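Local coordinates for protein Exo-poly-alpha-D-galacturonosidase (Thermotoga maritima, PDB 3JUR) that probably hydrolyses the galacturonic acid backbone of pectin from the chain ends, as a family 28 glycoside hydrolase, at residues Ile127-Ala137 and Gly205-Met213; Ile231-Asp242 and Arg255-Lys266. All coordinates share one frame; numbering follows the deposited sequence.

How the contacts relate
Contact 1 and contact 2 follow one another along the chain and along the parallel beta-helix, their centres about 13 Å apart. Strands 132-134, 207-209, 224-233 and 255-258 pair in that order, all parallel, and each contact joins two adjacent coils. The middle pair links them: S232 N probably bonds I208 O, and S233 OG probably takes the N-H of S211, at 2.9 Å each. Contact 1 thus continues an extended strand face, while contact 2, nearer the centre of the chain, carries that face round a corner into strand 263-265 of another sheet. There the loops bring together the aspartates probably used for catalysis in this family.

Contact 1: residues Ile127-Ala137 and Gly205-Met213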
# COMPACT_ATOMS: atom_id res chain seq x y z
N ILE D 127 43.99 -19.58 12.65
CA ILE D 127 44.37 -18.28 13.20
C ILE D 127 43.30 -17.88 14.22
O ILE D 127 42.14 -17.70 13.86
CB ILE D 127 44.53 -17.21 12.10
CG1 ILE D 127 45.65 -17.61 11.12
CG2 ILE D 127 44.78 -15.83 12.72
CD1 ILE D 127 45.59 -16.86 9.78
N THR D 128 43.70 -17.77 15.48
CA THR D 128 42.75 -17.57 16.58
C THR D 128 43.21 -16.41 17.48
O THR D 128 44.28 -15.83 17.25
CB THR D 128 42.57 -18.86 17.44
OG1 THR D 128 43.76 -19.11 18.19
CG2 THR D 128 42.27 -20.07 16.56
N GLY D 129 42.41 -16.08 18.49
CA GLY D 129 42.76 -15.04 19.45
C GLY D 129 42.02 -13.75 19.19
O GLY D 129 41.31 -13.63 18.21
N SER D 130 42.19 -12.78 20.08
CA SER D 130 41.45 -11.52 19.97
C SER D 130 42.36 -10.34 19.61
O SER D 130 41.99 -9.18 19.84
CB SER D 130 40.72 -11.24 21.28
OG SER D 130 41.67 -11.06 22.32
N GLY D 131 43.52 -10.63 19.03
CA GLY D 131 44.49 -9.61 18.68
C GLY D 131 44.28 -9.05 17.29
O GLY D 131 43.24 -9.26 16.68
N VAL D 132 45.30 -8.34 16.79
CA VAL D 132 45.18 -7.59 15.54
C VAL D 132 46.22 -8.03 14.50
O VAL D 132 47.39 -8.27 14.83
CB VAL D 132 45.31 -6.06 15.81
CG1 VAL D 132 45.20 -5.25 14.51
CG2 VAL D 132 44.26 -5.60 16.82
N LEU D 133 45.77 -8.15 13.26
CA LEU D 133 46.68 -8.28 12.12
C LEU D 133 46.67 -6.95 11.37
O LEU D 133 45.63 -6.51 10.87
CB LEU D 133 46.28 -9.44 11.21
CG LEU D 133 46.04 -10.83 11.83
CD1 LEU D 133 45.65 -11.83 10.75
CD2 LEU D 133 47.25 -11.35 12.62
N ASP D 134 47.83 -6.31 11.33
CA ASP D 134 47.96 -4.96 10.76
C ASP D 134 48.89 -5.00 9.54
O ASP D 134 50.12 -5.10 9.69
CB ASP D 134 48.46 -4.00 11.84
CG ASP D 134 48.67 -2.58 11.33
OD1 ASP D 134 48.40 -2.27 10.15
OD2 ASP D 134 49.12 -1.76 12.15
N GLY D 135 48.31 -4.92 8.35
CA GLY D 135 49.05 -5.02 7.10
C GLY D 135 49.88 -3.80 6.73
O GLY D 135 50.66 -3.86 5.77
N SER D 136 49.69 -2.71 7.47
CA SER D 136 50.42 -1.45 7.30
C SER D 136 50.24 -0.76 5.94
O SER D 136 51.06 0.09 5.56
CB SER D 136 51.91 -1.61 7.62
OG SER D 136 52.10 -2.04 8.96
N ALA D 137 49.19 -1.11 5.21
CA ALA D 137 48.88 -0.42 3.95
C ALA D 137 48.24 0.94 4.22
O ALA D 137 47.44 1.09 5.15
CB ALA D 137 47.99 -1.27 3.08
N GLY D 205 38.24 -14.70 15.79
CA GLY D 205 38.58 -13.76 16.85
C GLY D 205 39.29 -12.48 16.42
O GLY D 205 38.97 -11.41 16.92
N VAL D 206 40.24 -12.60 15.50
CA VAL D 206 41.15 -11.49 15.17
C VAL D 206 40.49 -10.31 14.46
O VAL D 206 39.47 -10.46 13.78
CB VAL D 206 42.37 -11.98 14.34
CG1 VAL D 206 43.21 -12.96 15.16
CG2 VAL D 206 41.92 -12.61 13.02
N LYS D 207 41.08 -9.13 14.64
CA LYS D 207 40.74 -7.95 13.86
C LYS D 207 41.78 -7.77 12.75
O LYS D 207 42.98 -7.99 12.97
CB LYS D 207 40.70 -6.70 14.75
CG LYS D 207 40.18 -5.46 14.04
CD LYS D 207 40.23 -4.24 14.92
CE LYS D 207 39.57 -3.07 14.23
NZ LYS D 207 39.58 -1.84 15.07
N ILE D 208 41.33 -7.38 11.56
CA ILE D 208 42.21 -7.15 10.41
C ILE D 208 42.07 -5.72 9.88
O ILE D 208 40.97 -5.31 9.50
CB ILE D 208 41.95 -8.16 9.27
CG1 ILE D 208 42.25 -9.59 9.74
CG2 ILE D 208 42.80 -7.82 8.03
CD1 ILE D 208 41.71 -10.66 8.82
N ILE D 209 43.19 -5.00 9.86
CA ILE D 209 43.27 -3.59 9.44
C ILE D 209 44.38 -3.34 8.40
O ILE D 209 45.33 -4.14 8.27
CB ILE D 209 43.50 -2.63 10.66
CG1 ILE D 209 44.83 -2.91 11.37
CG2 ILE D 209 42.34 -2.71 11.65
CD1 ILE D 209 45.12 -1.98 12.54
N ASN D 210 44.26 -2.22 7.67
CA ASN D 210 45.29 -1.75 6.75
C ASN D 210 45.75 -2.84 5.78
O ASN D 210 46.95 -3.13 5.68
CB ASN D 210 46.50 -1.17 7.50
CG ASN D 210 46.12 -0.15 8.58
OD1 ASN D 210 45.37 0.79 8.34
ND2 ASN D 210 46.69 -0.32 9.76
N SER D 211 44.80 -3.45 5.09
CA SER D 211 45.09 -4.54 4.15
C SER D 211 45.61 -3.99 2.82
O SER D 211 45.08 -2.99 2.31
CB SER D 211 43.85 -5.38 3.92
OG SER D 211 44.08 -6.39 2.95
N PRO D 212 46.65 -4.64 2.26
CA PRO D 212 47.17 -4.24 0.94
C PRO D 212 46.09 -4.32 -0.13
O PRO D 212 45.96 -3.40 -0.95
CB PRO D 212 48.27 -5.28 0.68
CG PRO D 212 48.75 -5.65 2.04
CD PRO D 212 47.50 -5.66 2.89
N MET D 213 45.31 -5.40 -0.09
CA MET D 213 44.26 -5.69 -1.06
C MET D 213 43.22 -6.60 -0.37
O MET D 213 42.66 -6.21 0.66
CB MET D 213 44.87 -6.31 -2.32
CG MET D 213 43.95 -6.27 -3.54
SD MET D 213 44.85 -6.63 -5.05
CE MET D 213 43.48 -6.95 -6.17
O HOH W 1 39.97 -8.44 17.92
O HOH W 2 45.56 2.38 6.26
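The carboxylate of D134 and the amide of N210 meet with their planes 48° apart. N210 ND2 reaches D134 OD1 from one face of the carboxylate (2.6 Å), the backbone N of S136 from the other, closing an Asx turn, and D134 OD1 lies in the N210 amide plane. D134 OD2 forms a salt bridge with K89. This polar cluster ends the pairing of strands 132-134 and 207-209 on neighbouring coils of the parallel beta-helix. L133 is bonded through both backbone polar atoms, its N giving to K207 O (2.8 Å) and its O taking from I209 N (3.0 Å); G135 N to I209 O follows. On the face of V132, D134, K207 and I209, I209 CG1 stands between backbone N and carbonyl carbon (chi1 62°), which brings CD1 to 3.8 Å from V132 CG1. On the other, L133 CD1 lies 4.2 Å from I208 CG1, and F192 touches both side chains. With an alanine in place of D134, N210 ND2 and S136 N would probably lose their shared acceptor and K89 this carboxylate partner. A137 N bonds N210 O from above its carbonyl plane, and one water joins A137 O to N210 OD1.

Contact 2: residues Ile231-Asp242 and Arg255-Lys266; sequences ISSTGPNNDGID and RFDTGDDSVVIK
I231 N gives to R255 O, D257 N to I231 O and S233 N to D257 O, backbone bonds that pair parallel strands; further on, I241 N gives to S262 O (2.9 Å) and V264 N to I241 O (2.8 Å). Apolar contacts fill the corner between: chi1 of -59°, with CG beside the backbone N, turns the F256 ring in among I231 and I241; I241 CD1 meets its edge, 3.7 Å from F256 CZ, and I231 CG1 approaches obliquely. T258 CG2 rests on I231 CG2 and G240. Among polar groups, N238 OD1 accepts from S233 OG (2.6 Å) and from G235 N, on opposite faces of its amide, tying S233 and G235 to the far end of the type II turn 235-238. The carboxylates of D239 and D260 lie alongside, OD1 to OD1 3.6 Å, their planes 39° apart. K266 CE passes 3.2 Å from D242 OD1, while K266 NZ pairs with E304; D261 pairs with K329 and R327. Waters add bridges: one joins N237 N to D260 OD2, another contacts D239 OD2, D261 OD2 and K266 NZ. D239, D260 and D261 (NNDG and GDD) are consistent with the aspartate trio of the family 28 active site on its right-handed parallel beta-helix.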
# COMPACT_ATOMS: atom_id res chain seq x y z
N ILE D 231 36.80 -7.29 10.14
CA ILE D 231 37.52 -6.62 9.06
C ILE D 231 37.21 -5.14 9.13
O ILE D 231 36.03 -4.74 9.13
CB ILE D 231 37.11 -7.12 7.65
CG1 ILE D 231 37.24 -8.65 7.52
CG2 ILE D 231 37.90 -6.39 6.56
CD1 ILE D 231 38.64 -9.16 7.56
N SER D 232 38.26 -4.33 9.17
CA SER D 232 38.13 -2.88 9.13
C SER D 232 39.26 -2.30 8.28
O SER D 232 40.32 -1.95 8.79
CB SER D 232 38.16 -2.31 10.55
OG SER D 232 38.06 -0.90 10.51
N SER D 233 39.01 -2.21 6.97
CA SER D 233 40.00 -1.75 6.01
C SER D 233 39.29 -1.24 4.77
O SER D 233 38.61 -2.00 4.08
CB SER D 233 40.96 -2.89 5.64
OG SER D 233 42.15 -2.39 5.07
N THR D 234 39.44 0.05 4.48
CA THR D 234 38.62 0.69 3.45
C THR D 234 39.39 1.20 2.23
O THR D 234 38.91 2.09 1.50
CB THR D 234 37.75 1.81 4.05
OG1 THR D 234 38.59 2.75 4.74
CG2 THR D 234 36.72 1.23 5.02
N GLY D 235 40.56 0.62 1.98
CA GLY D 235 41.37 0.96 0.81
C GLY D 235 40.89 0.35 -0.49
O GLY D 235 39.85 -0.32 -0.52
N PRO D 236 41.63 0.58 -1.59
CA PRO D 236 41.20 0.09 -2.90
C PRO D 236 41.29 -1.43 -2.98
O PRO D 236 42.33 -2.01 -2.64
CB PRO D 236 42.18 0.75 -3.87
CG PRO D 236 43.40 0.99 -3.06
CD PRO D 236 42.93 1.28 -1.67
N ASN D 237 40.20 -2.06 -3.39
CA ASN D 237 40.13 -3.52 -3.49
C ASN D 237 40.30 -4.21 -2.14
O ASN D 237 40.79 -5.34 -2.07
CB ASN D 237 41.14 -4.04 -4.53
CG ASN D 237 41.02 -3.34 -5.86
OD1 ASN D 237 41.98 -2.71 -6.34
ND2 ASN D 237 39.84 -3.42 -6.47
N ASN D 238 39.89 -3.53 -1.07
CA ASN D 238 39.89 -4.12 0.27
C ASN D 238 38.65 -5.00 0.48
O ASN D 238 37.78 -4.68 1.29
CB ASN D 238 39.99 -3.04 1.36
CG ASN D 238 41.43 -2.63 1.66
OD1 ASN D 238 41.67 -1.80 2.55
ND2 ASN D 238 42.39 -3.21 0.95
N ASP D 239 38.57 -6.11 -0.26
CA ASP D 239 37.54 -7.12 -0.06
C ASP D 239 37.74 -7.75 1.32
O ASP D 239 38.88 -7.96 1.75
CB ASP D 239 37.63 -8.23 -1.11
CG ASP D 239 37.41 -7.73 -2.55
OD1 ASP D 239 37.43 -6.51 -2.80
OD2 ASP D 239 37.23 -8.59 -3.43
N GLY D 240 36.64 -8.09 2.00
CA GLY D 240 36.72 -8.71 3.32
C GLY D 240 37.11 -10.17 3.22
O GLY D 240 38.21 -10.57 3.62
N ILE D 241 36.20 -10.98 2.69
CA ILE D 241 36.45 -12.41 2.51
C ILE D 241 36.10 -12.82 1.08
O ILE D 241 34.96 -12.60 0.62
CB ILE D 241 35.66 -13.28 3.53
CG1 ILE D 241 35.98 -12.86 4.97
CG2 ILE D 241 35.98 -14.76 3.31
CD1 ILE D 241 35.08 -13.48 6.02
N ASP D 242 37.08 -13.43 0.40
CA ASP D 242 36.97 -13.90 -0.98
C ASP D 242 37.13 -15.41 -1.12
O ASP D 242 38.22 -15.88 -1.45
CB ASP D 242 38.04 -13.25 -1.86
CG ASP D 242 37.98 -11.75 -1.83
OD1 ASP D 242 37.54 -11.18 -2.85
OD2 ASP D 242 38.38 -11.15 -0.80
N ARG D 255 32.16 -9.19 11.71
CA ARG D 255 31.89 -7.76 11.52
C ARG D 255 32.76 -7.22 10.37
O ARG D 255 33.97 -7.49 10.33
CB ARG D 255 32.18 -6.98 12.81
CG ARG D 255 32.29 -5.47 12.61
CD ARG D 255 31.00 -4.72 12.93
NE ARG D 255 31.11 -4.11 14.25
CZ ARG D 255 31.21 -2.81 14.49
NH1 ARG D 255 31.20 -1.93 13.49
NH2 ARG D 255 31.32 -2.38 15.74
N PHE D 256 32.15 -6.45 9.47
CA PHE D 256 32.82 -5.94 8.26
C PHE D 256 32.66 -4.44 8.06
O PHE D 256 31.54 -3.90 8.13
CB PHE D 256 32.26 -6.59 6.99
CG PHE D 256 32.39 -8.09 6.95
CD1 PHE D 256 33.49 -8.69 6.34
CD2 PHE D 256 31.38 -8.89 7.46
CE1 PHE D 256 33.60 -10.07 6.28
CE2 PHE D 256 31.47 -10.28 7.40
CZ PHE D 256 32.58 -10.87 6.82
N ASP D 257 33.78 -3.78 7.79
CA ASP D 257 33.82 -2.46 7.18
C ASP D 257 34.88 -2.56 6.08
O ASP D 257 36.09 -2.62 6.37
CB ASP D 257 34.19 -1.41 8.22
CG ASP D 257 34.10 0.01 7.68
OD1 ASP D 257 33.70 0.21 6.51
OD2 ASP D 257 34.43 0.93 8.45
N THR D 258 34.44 -2.61 4.82
CA THR D 258 35.33 -2.94 3.70
C THR D 258 35.40 -1.87 2.63
O THR D 258 34.46 -1.10 2.44
CB THR D 258 34.96 -4.29 3.05
OG1 THR D 258 33.60 -4.26 2.58
CG2 THR D 258 35.11 -5.43 4.04
N GLY D 259 36.53 -1.82 1.92
CA GLY D 259 36.76 -0.85 0.85
C GLY D 259 36.16 -1.28 -0.47
O GLY D 259 36.00 -0.47 -1.38
N ASP D 260 35.84 -2.56 -0.60
CA ASP D 260 35.19 -3.07 -1.79
C ASP D 260 34.11 -4.05 -1.34
O ASP D 260 33.49 -3.85 -0.29
CB ASP D 260 36.24 -3.73 -2.71
CG ASP D 260 35.87 -3.66 -4.18
OD1 ASP D 260 35.02 -4.47 -4.63
OD2 ASP D 260 36.45 -2.82 -4.91
N ASP D 261 33.87 -5.10 -2.11
CA ASP D 261 32.88 -6.12 -1.74
C ASP D 261 33.21 -6.75 -0.38
O ASP D 261 34.38 -7.03 -0.09
CB ASP D 261 32.83 -7.19 -2.83
CG ASP D 261 32.40 -6.63 -4.18
OD1 ASP D 261 31.45 -5.81 -4.21
OD2 ASP D 261 33.00 -7.01 -5.21
N SER D 262 32.20 -6.99 0.45
CA SER D 262 32.44 -7.50 1.80
C SER D 262 32.69 -9.01 1.82
O SER D 262 33.77 -9.47 2.22
CB SER D 262 31.30 -7.12 2.75
OG SER D 262 31.28 -5.72 2.98
N VAL D 263 31.70 -9.79 1.40
CA VAL D 263 31.87 -11.23 1.22
C VAL D 263 31.63 -11.51 -0.27
O VAL D 263 30.53 -11.27 -0.78
CB VAL D 263 30.90 -12.04 2.10
CG1 VAL D 263 31.02 -13.54 1.83
CG2 VAL D 263 31.14 -11.74 3.57
N VAL D 264 32.67 -12.00 -0.94
CA VAL D 264 32.67 -12.15 -2.40
C VAL D 264 33.06 -13.54 -2.81
O VAL D 264 34.20 -13.94 -2.63
CB VAL D 264 33.75 -11.26 -3.08
CG1 VAL D 264 33.19 -10.68 -4.36
CG2 VAL D 264 34.29 -10.20 -2.14
N ILE D 265 32.13 -14.27 -3.42
CA ILE D 265 32.42 -15.63 -3.82
C ILE D 265 32.88 -15.68 -5.27
O ILE D 265 32.24 -15.10 -6.16
CB ILE D 265 31.22 -16.55 -3.56
CG1 ILE D 265 30.86 -16.47 -2.07
CG2 ILE D 265 31.57 -17.99 -3.93
CD1 ILE D 265 29.44 -16.75 -1.79
N LYS D 266 34.02 -16.35 -5.49
CA LYS D 266 34.73 -16.35 -6.77
C LYS D 266 35.20 -17.76 -7.14
O LYS D 266 35.06 -18.70 -6.34
CB LYS D 266 35.92 -15.38 -6.72
CG LYS D 266 35.56 -13.95 -6.35
CD LYS D 266 36.81 -13.07 -6.29
CE LYS D 266 36.48 -11.65 -5.84
NZ LYS D 266 35.79 -10.85 -6.89
O HOH W 3 35.38 0.03 10.84
O HOH W 4 37.35 2.08 -0.89
O HOH W 5 37.90 -0.91 -4.25
O HOH W 6 35.63 -8.28 -5.58